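Local coordinates for choline binding protein PCPA (Streptococcus pneumoniae, PDB 4CP6) that is a pneumococcal surface antigen studied for vaccines, a choline-binding protein built on leucine-rich repeats that probably stays anchored to the cell wall through choline, at residues A[20-25]-A[48-53]; A[98-103]-A[110-115]; A[391-396]-A[400-405]; A[365-370]-A[381-386]. All blocks are in the same frame, centred on the assembly; numbering follows the deposited sequence.

The four contacts come in the order 1, 2, 4, 3 along the chain and fall into two groups at opposite ends of a long repeat solenoid. Contacts 1 and 2 lie at the N-terminal end, centres about 15 Å apart, without touching. Contacts 3 and 4 lie at the C-terminal end, centres about 10 Å apart. These two touch, because strands 366-369 and 390-393 are neighbours in one parallel sheet. Centres of contacts 1 and 3 are about 72 Å apart. Contact 1 joins the N-terminal hairpin to a loop, and contact 3 packs helix 396-405 against strand 390-393. Contacts 2 and 4 hold strand to loop by the same apolar packing, in separate leucine-rich repeat regions.

Contact 1 of 4, residues A[20-25]-A[48-53]; sequences QQNNIK and EFEAGQ
This is a thin, water-mediated surface contact between the turn at Asn-22 and Asn-23 and the loop segment 48-53, between strands 35-40 and 57-59. It lies near the N-terminal end of the chain. No direct hydrogen bond joins the two segments. The closest backbone approach pairs two carbonyl oxygens, Asn-23 O and Glu-48 O, 4.4 Å apart. Two acceptors cannot bond to each other, and water supplies the missing protons. One water donates to Asn-23 O at 2.8 Å and accepts from Glu-48 N at 2.9 Å. A second water donates to Asn-23 O and also to Glu-48 O, the latter at 2.7 Å. Asn-23 O therefore receives two water protons, and both backbone polar groups of Glu-48 are engaged.

The turn is the tip of a beta hairpin that links strands 18-21 and 24-32, which pair antiparallel. Gln-21 and Ile-24 close it with reciprocal backbone hydrogen bonds. Asn-22 and Asn-23 both have positive phi, in the left-handed helical region, in a two-residue hairpin turn. Lys-25 NZ also bonds Gln-20 OE1 across the hairpin, from above the carbonyl plane.

In segment 48-53, Gln-53 folds back on its own loop. Glu-50 N gives a nearly straight bond of 2.9 Å, at 177°, to Gln-53 OE1, on a lone pair in the carbonyl plane. Gln-53 N returns a bond to Glu-50 O. The side chain of Glu-50 extends toward the hairpin, but Glu-50 OE2 stops 4.4 Å from Asn-22 ND2. Beneath this polar layer, Phe-49 packs edge-to-face with Phe-58 and Tyr-94.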
loop_
_atom_site.group_PDB
_atom_site.type_symbol
_atom_site.label_atom_id
_atom_site.label_comp_id
_atom_site.label_asym_id
_atom_site.label_seq_id
_atom_site.Cartn_x
_atom_site.Cartn_y
_atom_site.Cartn_z
ATOM N N GLN A 20 32.784 4.033 -21.484
ATOM C CA GLN A 20 32.071 2.915 -22.080
ATOM C C GLN A 20 33.037 1.787 -22.308
ATOM O O GLN A 20 34.052 1.982 -22.991
ATOM C CB GLN A 20 31.371 3.315 -23.386
ATOM C CG GLN A 20 30.555 2.173 -23.988
ATOM C CD GLN A 20 29.867 2.567 -25.264
ATOM O OE1 GLN A 20 29.154 3.563 -25.321
ATOM N NE2 GLN A 20 30.019 1.756 -26.306
ATOM N N GLN A 21 32.761 0.624 -21.713
ATOM C CA GLN A 21 33.597 -0.577 -21.837
ATOM C C GLN A 21 32.705 -1.779 -22.034
ATOM O O GLN A 21 31.748 -1.960 -21.265
ATOM C CB GLN A 21 34.484 -0.771 -20.598
ATOM C CG GLN A 21 35.471 0.371 -20.369
ATOM C CD GLN A 21 36.440 0.082 -19.247
ATOM O OE1 GLN A 21 36.363 -0.950 -18.563
ATOM N NE2 GLN A 21 37.412 0.969 -19.067
ATOM N N ASN A 22 33.002 -2.603 -23.072
ATOM C CA ASN A 22 32.235 -3.799 -23.421
ATOM C C ASN A 22 30.726 -3.497 -23.529
ATOM O O ASN A 22 29.893 -4.242 -23.015
ATOM C CB ASN A 22 32.559 -4.953 -22.463
ATOM C CG ASN A 22 32.006 -6.307 -22.854
ATOM O OD1 ASN A 22 31.513 -7.058 -22.006
ATOM N ND2 ASN A 22 32.050 -6.647 -24.142
ATOM N N ASN A 23 30.394 -2.361 -24.161
ATOM C CA ASN A 23 29.026 -1.897 -24.406
ATOM C C ASN A 23 28.195 -1.702 -23.120
ATOM O O ASN A 23 26.970 -1.902 -23.103
ATOM C CB ASN A 23 28.309 -2.771 -25.435
ATOM C CG ASN A 23 28.808 -2.494 -26.835
ATOM O OD1 ASN A 23 28.379 -1.549 -27.507
ATOM N ND2 ASN A 23 29.779 -3.260 -27.280
ATOM N N ILE A 24 28.881 -1.274 -22.051
ATOM C CA ILE A 24 28.250 -0.868 -20.796
ATOM C C ILE A 24 28.793 0.538 -20.533
ATOM O O ILE A 24 30.020 0.736 -20.512
ATOM C CB ILE A 24 28.511 -1.830 -19.606
ATOM C CG1 ILE A 24 27.933 -3.244 -19.891
ATOM C CG2 ILE A 24 27.920 -1.253 -18.291
ATOM C CD1 ILE A 24 28.189 -4.335 -18.810
ATOM N N LYS A 25 27.900 1.500 -20.291
ATOM C CA LYS A 25 28.299 2.856 -19.951
ATOM C C LYS A 25 28.355 2.999 -18.439
ATOM O O LYS A 25 27.490 2.454 -17.737
ATOM C CB LYS A 25 27.306 3.880 -20.515
ATOM C CG LYS A 25 27.364 3.973 -22.029
ATOM C CD LYS A 25 26.281 4.900 -22.572
ATOM C CE LYS A 25 26.380 5.117 -24.071
ATOM N NZ LYS A 25 26.145 3.852 -24.825
ATOM N N GLU A 48 22.057 -2.549 -22.678
ATOM C CA GLU A 48 21.553 -3.448 -23.702
ATOM C C GLU A 48 22.365 -4.740 -23.655
ATOM O O GLU A 48 23.590 -4.695 -23.755
ATOM C CB GLU A 48 21.724 -2.783 -25.059
ATOM C CG GLU A 48 21.177 -3.617 -26.195
ATOM C CD GLU A 48 21.127 -2.821 -27.478
ATOM O OE1 GLU A 48 20.232 -1.954 -27.597
ATOM O OE2 GLU A 48 22.010 -3.027 -28.340
ATOM N N PHE A 49 21.690 -5.880 -23.539
ATOM C CA PHE A 49 22.314 -7.185 -23.463
ATOM C C PHE A 49 22.415 -7.817 -24.839
ATOM O O PHE A 49 21.619 -7.508 -25.727
ATOM C CB PHE A 49 21.528 -8.106 -22.504
ATOM C CG PHE A 49 21.597 -7.639 -21.063
ATOM C CD1 PHE A 49 22.688 -7.959 -20.266
ATOM C CD2 PHE A 49 20.602 -6.827 -20.529
ATOM C CE1 PHE A 49 22.766 -7.515 -18.943
ATOM C CE2 PHE A 49 20.684 -6.374 -19.208
ATOM C CZ PHE A 49 21.762 -6.729 -18.420
ATOM N N GLU A 50 23.386 -8.716 -25.000
ATOM C CA GLU A 50 23.602 -9.481 -26.220
ATOM C C GLU A 50 22.574 -10.599 -26.289
ATOM O O GLU A 50 22.082 -11.056 -25.253
ATOM C CB GLU A 50 25.004 -10.102 -26.174
ATOM C CG GLU A 50 26.111 -9.059 -26.051
ATOM C CD GLU A 50 27.456 -9.541 -25.541
ATOM O OE1 GLU A 50 27.637 -10.769 -25.382
ATOM O OE2 GLU A 50 28.338 -8.684 -25.304
ATOM N N ALA A 51 22.268 -11.100 -27.504
ATOM C CA ALA A 51 21.332 -12.209 -27.664
ATOM C C ALA A 51 21.708 -13.383 -26.788
ATOM O O ALA A 51 20.837 -13.966 -26.151
ATOM C CB ALA A 51 21.282 -12.644 -29.128
ATOM N N GLY A 52 23.005 -13.719 -26.751
ATOM C CA GLY A 52 23.505 -14.856 -25.985
ATOM C C GLY A 52 23.343 -14.724 -24.487
ATOM O O GLY A 52 23.404 -15.736 -23.784
ATOM N N GLN A 53 23.142 -13.482 -23.997
ATOM C CA GLN A 53 22.941 -13.190 -22.564
ATOM C C GLN A 53 21.483 -13.350 -22.164
ATOM O O GLN A 53 21.199 -13.431 -20.964
ATOM C CB GLN A 53 23.432 -11.760 -22.251
ATOM C CG GLN A 53 24.955 -11.599 -22.291
ATOM C CD GLN A 53 25.445 -10.177 -22.052
ATOM O OE1 GLN A 53 25.095 -9.194 -22.749
ATOM N NE2 GLN A 53 26.357 -10.041 -21.100
HETATM O O HOH W 1 24.392 -0.959 -23.398
HETATM O O HOH W 2 25.957 -4.593 -22.449
#

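Contact 2 of 4, residues A[98-103]-A[110-115]; sequences ITIPSS and KGFHGS
Ile-98 and Ile-100 meet the ring of Phe-112 inside the leucine-rich repeat solenoid, in a repeat of the BspA type. Strand 97-100 belongs to a parallel sheet, and Phe-112 comes from the loop that follows strand 106-107. The contact therefore spans the interior of the coil. The two isoleucines alternate with Thr-99 along the strand and both turn their side chains inward, whereas Thr-99 does not reach the loop.

The ring of Phe-112 is approached in two different ways. Ile-98 comes to the ring edge, with CD1 near the ring plane and 3.9 Å from Phe-112 CE2. Its other branch takes part as well: Ile-98 CG2 lies 4.2 Å from the same Phe-112 CE2. The side chain of Ile-100 instead heads directly against the phenylalanine, from the opposite direction. Its CD1 meets the far end of the ring obliquely.

Ile-98 has CG1 anti to its carbonyl carbon (chi1 -63°), with CG2 anti to the backbone N. An extended chi2 (171°) carries CD1 out to the ring edge, while chi1 sets CG2 beside it. No hydrogen bond crosses between the segments; the contact is apolar and buried.

The loop is shaped by a type II beta turn from Phe-112 to Ser-115, closed by the bond from Ser-115 N to Phe-112 O. Gly-114 takes the positive phi of this turn. Around the contact, Phe-136 stacks on Phe-112, while Ile-107 touches both Phe-112 and Ile-100. At the end of the ring, Ile-100 CD1 sits 4.0 Å from Phe-112 CZ.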
loop_
_atom_site.group_PDB
_atom_site.type_symbol
_atom_site.label_atom_id
_atom_site.label_comp_id
_atom_site.label_asym_id
_atom_site.label_seq_id
_atom_site.Cartn_x
_atom_site.Cartn_y
_atom_site.Cartn_z
ATOM N N ILE A 98 20.581 -11.741 -11.739
ATOM C CA ILE A 98 21.624 -10.742 -11.701
ATOM C C ILE A 98 22.304 -10.848 -10.363
ATOM O O ILE A 98 21.608 -10.899 -9.329
ATOM C CB ILE A 98 21.126 -9.294 -11.986
ATOM C CG1 ILE A 98 20.550 -9.180 -13.436
ATOM C CG2 ILE A 98 22.266 -8.280 -11.744
ATOM C CD1 ILE A 98 19.842 -7.862 -13.755
ATOM N N THR A 99 23.643 -10.899 -10.371
ATOM C CA THR A 99 24.462 -10.928 -9.166
ATOM C C THR A 99 25.026 -9.538 -8.935
ATOM O O THR A 99 25.569 -8.915 -9.865
ATOM C CB THR A 99 25.542 -12.003 -9.279
ATOM O OG1 THR A 99 24.902 -13.274 -9.300
ATOM C CG2 THR A 99 26.550 -11.953 -8.130
ATOM N N ILE A 100 24.860 -9.028 -7.692
ATOM C CA ILE A 100 25.301 -7.704 -7.313
ATOM C C ILE A 100 26.575 -7.827 -6.497
ATOM O O ILE A 100 26.557 -8.478 -5.452
ATOM C CB ILE A 100 24.178 -7.009 -6.512
ATOM C CG1 ILE A 100 22.890 -6.927 -7.384
ATOM C CG2 ILE A 100 24.631 -5.646 -5.994
ATOM C CD1 ILE A 100 21.702 -6.108 -6.790
ATOM N N PRO A 101 27.673 -7.187 -6.945
ATOM C CA PRO A 101 28.938 -7.299 -6.205
ATOM C C PRO A 101 28.880 -6.512 -4.909
ATOM O O PRO A 101 28.042 -5.612 -4.786
ATOM C CB PRO A 101 29.975 -6.726 -7.184
ATOM C CG PRO A 101 29.181 -5.725 -8.009
ATOM C CD PRO A 101 27.832 -6.379 -8.175
ATOM N N SER A 102 29.797 -6.811 -3.964
ATOM C CA SER A 102 29.804 -6.133 -2.672
ATOM C C SER A 102 29.994 -4.623 -2.755
ATOM O O SER A 102 29.473 -3.911 -1.907
ATOM C CB SER A 102 30.831 -6.756 -1.728
ATOM O OG SER A 102 32.143 -6.649 -2.251
ATOM N N SER A 103 30.690 -4.117 -3.791
ATOM C CA SER A 103 30.942 -2.692 -3.953
ATOM C C SER A 103 29.681 -1.822 -4.130
ATOM O O SER A 103 29.760 -0.617 -3.931
ATOM C CB SER A 103 31.903 -2.457 -5.121
ATOM O OG SER A 103 31.378 -2.887 -6.366
ATOM N N LYS A 110 14.427 3.310 -9.877
ATOM C CA LYS A 110 14.176 2.555 -11.112
ATOM C C LYS A 110 15.427 1.859 -11.650
ATOM O O LYS A 110 15.478 1.536 -12.847
ATOM C CB LYS A 110 13.526 3.475 -12.168
ATOM C CG LYS A 110 12.101 3.844 -11.751
ATOM C CD LYS A 110 11.323 4.553 -12.808
ATOM C CE LYS A 110 9.886 4.596 -12.342
ATOM N NZ LYS A 110 9.001 5.142 -13.419
ATOM N N GLY A 111 16.391 1.528 -10.778
ATOM C CA GLY A 111 17.593 0.839 -11.273
ATOM C C GLY A 111 17.290 -0.493 -11.932
ATOM O O GLY A 111 18.017 -0.900 -12.847
ATOM N N PHE A 112 16.225 -1.198 -11.491
ATOM C CA PHE A 112 15.822 -2.505 -12.009
ATOM C C PHE A 112 14.338 -2.494 -12.363
ATOM O O PHE A 112 13.665 -3.523 -12.273
ATOM C CB PHE A 112 16.120 -3.613 -10.983
ATOM C CG PHE A 112 17.586 -3.841 -10.691
ATOM C CD1 PHE A 112 18.262 -3.054 -9.765
ATOM C CD2 PHE A 112 18.276 -4.881 -11.301
ATOM C CE1 PHE A 112 19.598 -3.311 -9.444
ATOM C CE2 PHE A 112 19.614 -5.109 -11.018
ATOM C CZ PHE A 112 20.275 -4.323 -10.101
ATOM N N HIS A 113 13.808 -1.330 -12.821
ATOM C CA HIS A 113 12.395 -1.267 -13.157
ATOM C C HIS A 113 12.030 -2.398 -14.143
ATOM O O HIS A 113 12.715 -2.536 -15.170
ATOM C CB HIS A 113 12.018 0.096 -13.778
ATOM C CG HIS A 113 10.715 0.017 -14.498
ATOM N ND1 HIS A 113 9.526 0.218 -13.843
ATOM C CD2 HIS A 113 10.449 -0.372 -15.772
ATOM C CE1 HIS A 113 8.571 -0.044 -14.730
ATOM N NE2 HIS A 113 9.091 -0.377 -15.907
ATOM N N GLY A 114 10.938 -3.103 -13.897
ATOM C CA GLY A 114 10.444 -4.143 -14.790
ATOM C C GLY A 114 11.377 -5.313 -15.007
ATOM O O GLY A 114 11.123 -6.139 -15.899
ATOM N N SER A 115 12.448 -5.418 -14.207
ATOM C CA SER A 115 13.438 -6.473 -14.386
ATOM C C SER A 115 12.847 -7.845 -14.617
ATOM O O SER A 115 11.980 -8.279 -13.877
ATOM C CB SER A 115 14.384 -6.518 -13.189
ATOM O OG SER A 115 15.363 -7.538 -13.328
#

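Contact 3 of 4, residues A[391-396]-A[400-405]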
loop_
_atom_site.group_PDB
_atom_site.type_symbol
_atom_site.label_atom_id
_atom_site.label_comp_id
_atom_site.label_asym_id
_atom_site.label_seq_id
_atom_site.Cartn_x
_atom_site.Cartn_y
_atom_site.Cartn_z
ATOM N N PHE A 391 -36.619 6.762 3.541
ATOM C CA PHE A 391 -36.002 7.477 4.647
ATOM C C PHE A 391 -36.920 7.506 5.832
ATOM O O PHE A 391 -38.141 7.716 5.670
ATOM C CB PHE A 391 -35.673 8.918 4.276
ATOM C CG PHE A 391 -34.453 9.104 3.403
ATOM C CD1 PHE A 391 -34.558 9.058 2.017
ATOM C CD2 PHE A 391 -33.213 9.385 3.966
ATOM C CE1 PHE A 391 -33.436 9.268 1.209
ATOM C CE2 PHE A 391 -32.087 9.586 3.156
ATOM C CZ PHE A 391 -32.204 9.522 1.785
ATOM N N TYR A 392 -36.341 7.435 7.038
ATOM C CA TYR A 392 -37.057 7.531 8.313
ATOM C C TYR A 392 -36.396 8.706 9.029
ATOM O O TYR A 392 -35.169 8.682 9.280
ATOM C CB TYR A 392 -36.988 6.214 9.114
ATOM C CG TYR A 392 -37.589 5.013 8.407
ATOM C CD1 TYR A 392 -36.873 4.313 7.445
ATOM C CD2 TYR A 392 -38.896 4.591 8.682
ATOM C CE1 TYR A 392 -37.432 3.224 6.768
ATOM C CE2 TYR A 392 -39.459 3.495 8.022
ATOM C CZ TYR A 392 -38.723 2.815 7.061
ATOM O OH TYR A 392 -39.254 1.718 6.396
ATOM N N VAL A 393 -37.164 9.761 9.318
ATOM C CA VAL A 393 -36.621 10.991 9.907
ATOM C C VAL A 393 -37.422 11.396 11.154
ATOM O O VAL A 393 -38.505 10.853 11.384
ATOM C CB VAL A 393 -36.532 12.154 8.890
ATOM C CG1 VAL A 393 -35.678 11.761 7.677
ATOM C CG2 VAL A 393 -37.920 12.611 8.431
ATOM N N THR A 394 -36.900 12.355 11.934
ATOM C CA THR A 394 -37.530 12.724 13.203
ATOM C C THR A 394 -38.474 13.893 13.098
ATOM O O THR A 394 -39.240 14.110 14.038
ATOM C CB THR A 394 -36.446 13.021 14.269
ATOM O OG1 THR A 394 -35.702 14.156 13.845
ATOM C CG2 THR A 394 -35.542 11.822 14.535
ATOM N N SER A 395 -38.411 14.697 12.019
ATOM C CA SER A 395 -39.289 15.868 11.927
ATOM C C SER A 395 -39.697 16.195 10.514
ATOM O O SER A 395 -39.008 15.821 9.561
ATOM C CB SER A 395 -38.585 17.090 12.507
ATOM O OG SER A 395 -37.521 17.541 11.674
ATOM N N GLU A 396 -40.761 16.992 10.377
ATOM C CA GLU A 396 -41.200 17.497 9.085
ATOM C C GLU A 396 -40.122 18.412 8.487
ATOM O O GLU A 396 -39.948 18.382 7.272
ATOM C CB GLU A 396 -42.546 18.245 9.215
ATOM C CG GLU A 396 -43.740 17.309 9.384
ATOM C CD GLU A 396 -44.058 16.346 8.249
ATOM O OE1 GLU A 396 -43.765 16.665 7.076
ATOM O OE2 GLU A 396 -44.656 15.286 8.534
ATOM N N ASP A 400 -38.405 18.165 4.874
ATOM C CA ASP A 400 -38.344 19.289 3.925
ATOM C C ASP A 400 -36.939 19.468 3.382
ATOM O O ASP A 400 -36.745 19.732 2.192
ATOM C CB ASP A 400 -38.799 20.610 4.579
ATOM C CG ASP A 400 -40.254 20.652 5.001
ATOM O OD1 ASP A 400 -41.051 19.840 4.481
ATOM O OD2 ASP A 400 -40.596 21.514 5.834
ATOM N N VAL A 401 -35.939 19.346 4.265
ATOM C CA VAL A 401 -34.542 19.466 3.827
ATOM C C VAL A 401 -34.213 18.340 2.824
ATOM O O VAL A 401 -33.640 18.597 1.740
ATOM C CB VAL A 401 -33.595 19.448 5.050
ATOM C CG1 VAL A 401 -32.147 19.257 4.599
ATOM C CG2 VAL A 401 -33.757 20.729 5.874
ATOM N N LEU A 402 -34.597 17.108 3.134
ATOM C CA LEU A 402 -34.362 16.012 2.176
ATOM C C LEU A 402 -35.079 16.225 0.853
ATOM O O LEU A 402 -34.450 16.105 -0.199
ATOM C CB LEU A 402 -34.788 14.668 2.744
ATOM C CG LEU A 402 -33.877 14.045 3.769
ATOM C CD1 LEU A 402 -34.514 12.793 4.330
ATOM C CD2 LEU A 402 -32.482 13.684 3.150
ATOM N N LYS A 403 -36.383 16.572 0.874
ATOM C CA LYS A 403 -37.119 16.788 -0.364
ATOM C C LYS A 403 -36.491 17.862 -1.237
ATOM O O LYS A 403 -36.566 17.783 -2.465
ATOM C CB LYS A 403 -38.555 17.217 -0.071
ATOM C CG LYS A 403 -39.444 16.097 0.440
ATOM C CD LYS A 403 -40.802 16.631 0.901
ATOM C CE LYS A 403 -41.843 16.668 -0.196
ATOM N NZ LYS A 403 -43.211 16.863 0.355
ATOM N N SER A 404 -35.918 18.894 -0.599
ATOM C CA SER A 404 -35.345 19.999 -1.333
ATOM C C SER A 404 -33.986 19.654 -1.966
ATOM O O SER A 404 -33.593 20.281 -2.951
ATOM C CB SER A 404 -35.188 21.190 -0.406
ATOM O OG SER A 404 -34.695 22.305 -1.118
ATOM N N ASN A 405 -33.268 18.657 -1.422
ATOM C CA ASN A 405 -31.905 18.337 -1.860
ATOM C C ASN A 405 -31.747 17.015 -2.568
ATOM O O ASN A 405 -30.779 16.865 -3.328
ATOM C CB ASN A 405 -30.957 18.422 -0.672
ATOM C CG ASN A 405 -30.884 19.836 -0.150
ATOM O OD1 ASN A 405 -31.528 20.210 0.864
ATOM N ND2 ASN A 405 -30.209 20.680 -0.883
HETATM O O HOH W 3 -42.567 17.536 4.858
#
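Leu-402 has the most surface buried in this contact, and it is wedged against Phe-391 and Val-393. Its CD1 lies over one face of the Phe-391 ring, 4.1 Å from the centroid and 28° off the normal. This is a CH-pi contact. The same methyl is 3.7 Å from Val-393 CG1, so one carbon bridges two side chains of the strand. Leu-402 CD2 reaches further along the ring and comes 4.1 Å from Phe-391 CE2. In Val-393, CG1, anti to the carbonyl carbon (chi1 -57°), is the branch turned to Leu-402.

Glu-396 follows with the next largest buried area, at the solvent-exposed end of the contact. Asp-400 N donates to Glu-396 O at 2.9 Å, an ordinary bond of the first helical turn. The two acids probably repel each other, but a water donates to both Glu-396 OE1 and Asp-400 OD1 and bridges them. Ser-395 is the N-cap, and its OG accepts from Ile-398 N.

Phe-391 also meets Phe-383 edge-to-face, and Leu-402 touches Ile-369 and Ile-412. The helix thus packs on the last strands of the sheet, on the side where Phe-391 and Val-393 point, in the beta-alpha-beta unit of strand 390-393, helix 396-405 and strand 412-414.

Contact 4 of 4, residues A[365-370]-A[381-386]; sequences KEIHIK and DTFAIP
Ile-367 reaches from strand 366-369 to Phe-383 and Ile-385 through a single methyl, CD1. The two isoleucines point at each other tip to tip, with Ile-367 CD1 3.9 Å from Ile-385 CD1. Ile-367 and Phe-383 run alongside each other, pointing opposite ways, and Ile-367 CD1 lies 4.0 Å from Phe-383 CE1, oblique to the ring.

The conformations of the two isoleucines differ. In Ile-367, CG1 is anti to the carbonyl carbon (chi1 -61°), and a nearly extended chi2 carries CD1 straight off the strand. In Ile-385, CG1 sits between the backbone N and the carbonyl carbon (chi1 64°), and CG2 is anti to the carbonyl carbon. This turn of the first torsion sends CD1 toward the strand. Thr-382 CG2 lies 3.6 Å above one face of the Phe-383 ring, toward the rim.

The site is the interior of a leucine-rich repeat coil, between the parallel sheet and the loop after strand 377-378. Leu-357 of the preceding strand 357-358 touches all three side chains, and Phe-391 touches both isoleucines.

On the other side of the strand, His-368 NE2 makes a weak bond to Glu-366 OE1. Polar and apolar residues thus alternate along it. With no hydrogen bond between the segments, their cohesion here rests on the fit and burial of hydrocarbon groups.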
loop_
_atom_site.group_PDB
_atom_site.type_symbol
_atom_site.label_atom_id
_atom_site.label_comp_id
_atom_site.label_asym_id
_atom_site.label_seq_id
_atom_site.Cartn_x
_atom_site.Cartn_y
_atom_site.Cartn_z
ATOM N N LYS A 365 -32.707 -0.694 1.343
ATOM C CA LYS A 365 -34.135 -0.512 1.574
ATOM C C LYS A 365 -34.433 0.726 2.374
ATOM O O LYS A 365 -35.452 1.387 2.154
ATOM C CB LYS A 365 -34.615 -1.770 2.346
ATOM C CG LYS A 365 -35.956 -1.725 3.025
ATOM C CD LYS A 365 -36.274 -3.113 3.602
ATOM C CE LYS A 365 -36.038 -3.205 5.092
ATOM N NZ LYS A 365 -36.829 -4.305 5.711
ATOM N N GLU A 366 -33.549 1.057 3.332
ATOM C CA GLU A 366 -33.895 2.113 4.267
ATOM C C GLU A 366 -32.698 2.860 4.835
ATOM O O GLU A 366 -31.643 2.255 5.023
ATOM C CB GLU A 366 -34.698 1.506 5.453
ATOM C CG GLU A 366 -33.997 0.353 6.148
ATOM C CD GLU A 366 -34.765 -0.390 7.228
ATOM O OE1 GLU A 366 -35.892 0.033 7.570
ATOM O OE2 GLU A 366 -34.208 -1.372 7.771
ATOM N N ILE A 367 -32.888 4.154 5.097
ATOM C CA ILE A 367 -31.922 5.034 5.758
ATOM C C ILE A 367 -32.650 5.668 6.932
ATOM O O ILE A 367 -33.683 6.333 6.744
ATOM C CB ILE A 367 -31.334 6.099 4.801
ATOM C CG1 ILE A 367 -30.567 5.462 3.628
ATOM C CG2 ILE A 367 -30.432 7.069 5.570
ATOM C CD1 ILE A 367 -30.189 6.457 2.516
ATOM N N HIS A 368 -32.109 5.479 8.142
ATOM C CA HIS A 368 -32.678 6.051 9.357
ATOM C C HIS A 368 -31.799 7.200 9.814
ATOM O O HIS A 368 -30.618 6.968 10.146
ATOM C CB HIS A 368 -32.796 4.988 10.458
ATOM C CG HIS A 368 -33.671 3.834 10.091
ATOM N ND1 HIS A 368 -34.968 3.746 10.570
ATOM C CD2 HIS A 368 -33.400 2.737 9.349
ATOM C CE1 HIS A 368 -35.466 2.633 10.061
ATOM N NE2 HIS A 368 -34.563 1.983 9.320
ATOM N N ILE A 369 -32.330 8.422 9.842
ATOM C CA ILE A 369 -31.611 9.616 10.267
ATOM C C ILE A 369 -32.076 9.913 11.675
ATOM O O ILE A 369 -33.242 10.273 11.868
ATOM C CB ILE A 369 -31.845 10.790 9.313
ATOM C CG1 ILE A 369 -31.475 10.365 7.852
ATOM C CG2 ILE A 369 -31.089 12.041 9.795
ATOM C CD1 ILE A 369 -31.453 11.496 6.809
ATOM N N LYS A 370 -31.186 9.768 12.667
ATOM C CA LYS A 370 -31.607 9.937 14.066
ATOM C C LYS A 370 -31.535 11.349 14.598
ATOM O O LYS A 370 -32.124 11.616 15.650
ATOM C CB LYS A 370 -30.775 8.995 14.952
ATOM C CG LYS A 370 -31.020 7.524 14.655
ATOM C CD LYS A 370 -30.252 6.608 15.592
ATOM C CE LYS A 370 -30.904 6.357 16.925
ATOM N NZ LYS A 370 -29.943 5.721 17.870
ATOM N N ASP A 381 -25.623 16.788 -3.657
ATOM C CA ASP A 381 -24.839 15.615 -4.030
ATOM C C ASP A 381 -24.462 14.754 -2.835
ATOM O O ASP A 381 -23.570 13.909 -2.954
ATOM C CB ASP A 381 -23.614 16.001 -4.878
ATOM C CG ASP A 381 -22.698 16.979 -4.199
ATOM O OD1 ASP A 381 -22.941 17.305 -3.025
ATOM O OD2 ASP A 381 -21.698 17.383 -4.828
ATOM N N THR A 382 -25.127 14.931 -1.677
ATOM C CA THR A 382 -24.875 14.046 -0.534
ATOM C C THR A 382 -25.232 12.602 -0.925
ATOM O O THR A 382 -24.449 11.672 -0.679
ATOM C CB THR A 382 -25.718 14.508 0.652
ATOM O OG1 THR A 382 -25.200 15.756 1.123
ATOM C CG2 THR A 382 -25.724 13.498 1.799
ATOM N N PHE A 383 -26.423 12.424 -1.501
ATOM C CA PHE A 383 -26.928 11.112 -1.894
ATOM C C PHE A 383 -27.025 10.970 -3.392
ATOM O O PHE A 383 -27.509 11.883 -4.087
ATOM C CB PHE A 383 -28.351 10.930 -1.313
ATOM C CG PHE A 383 -28.379 10.873 0.191
ATOM C CD1 PHE A 383 -27.933 9.747 0.871
ATOM C CD2 PHE A 383 -28.890 11.936 0.938
ATOM C CE1 PHE A 383 -27.943 9.704 2.268
ATOM C CE2 PHE A 383 -28.954 11.866 2.334
ATOM C CZ PHE A 383 -28.481 10.751 2.987
ATOM N N ALA A 384 -26.626 9.814 -3.899
ATOM C CA ALA A 384 -26.857 9.404 -5.272
ATOM C C ALA A 384 -27.299 7.963 -5.118
ATOM O O ALA A 384 -26.487 7.016 -5.136
ATOM C CB ALA A 384 -25.599 9.519 -6.121
ATOM N N ILE A 385 -28.595 7.805 -4.821
ATOM C CA ILE A 385 -29.146 6.516 -4.429
ATOM C C ILE A 385 -30.407 6.153 -5.214
ATOM O O ILE A 385 -31.053 7.038 -5.796
ATOM C CB ILE A 385 -29.469 6.547 -2.904
ATOM C CG1 ILE A 385 -30.569 7.587 -2.548
ATOM C CG2 ILE A 385 -28.191 6.786 -2.070
ATOM C CD1 ILE A 385 -31.072 7.499 -1.088
ATOM N N PRO A 386 -30.827 4.870 -5.186
ATOM C CA PRO A 386 -32.078 4.502 -5.869
ATOM C C PRO A 386 -33.279 5.228 -5.253
ATOM O O PRO A 386 -33.349 5.461 -4.027
ATOM C CB PRO A 386 -32.156 2.991 -5.653
ATOM C CG PRO A 386 -30.703 2.564 -5.458
ATOM C CD PRO A 386 -30.162 3.681 -4.606
#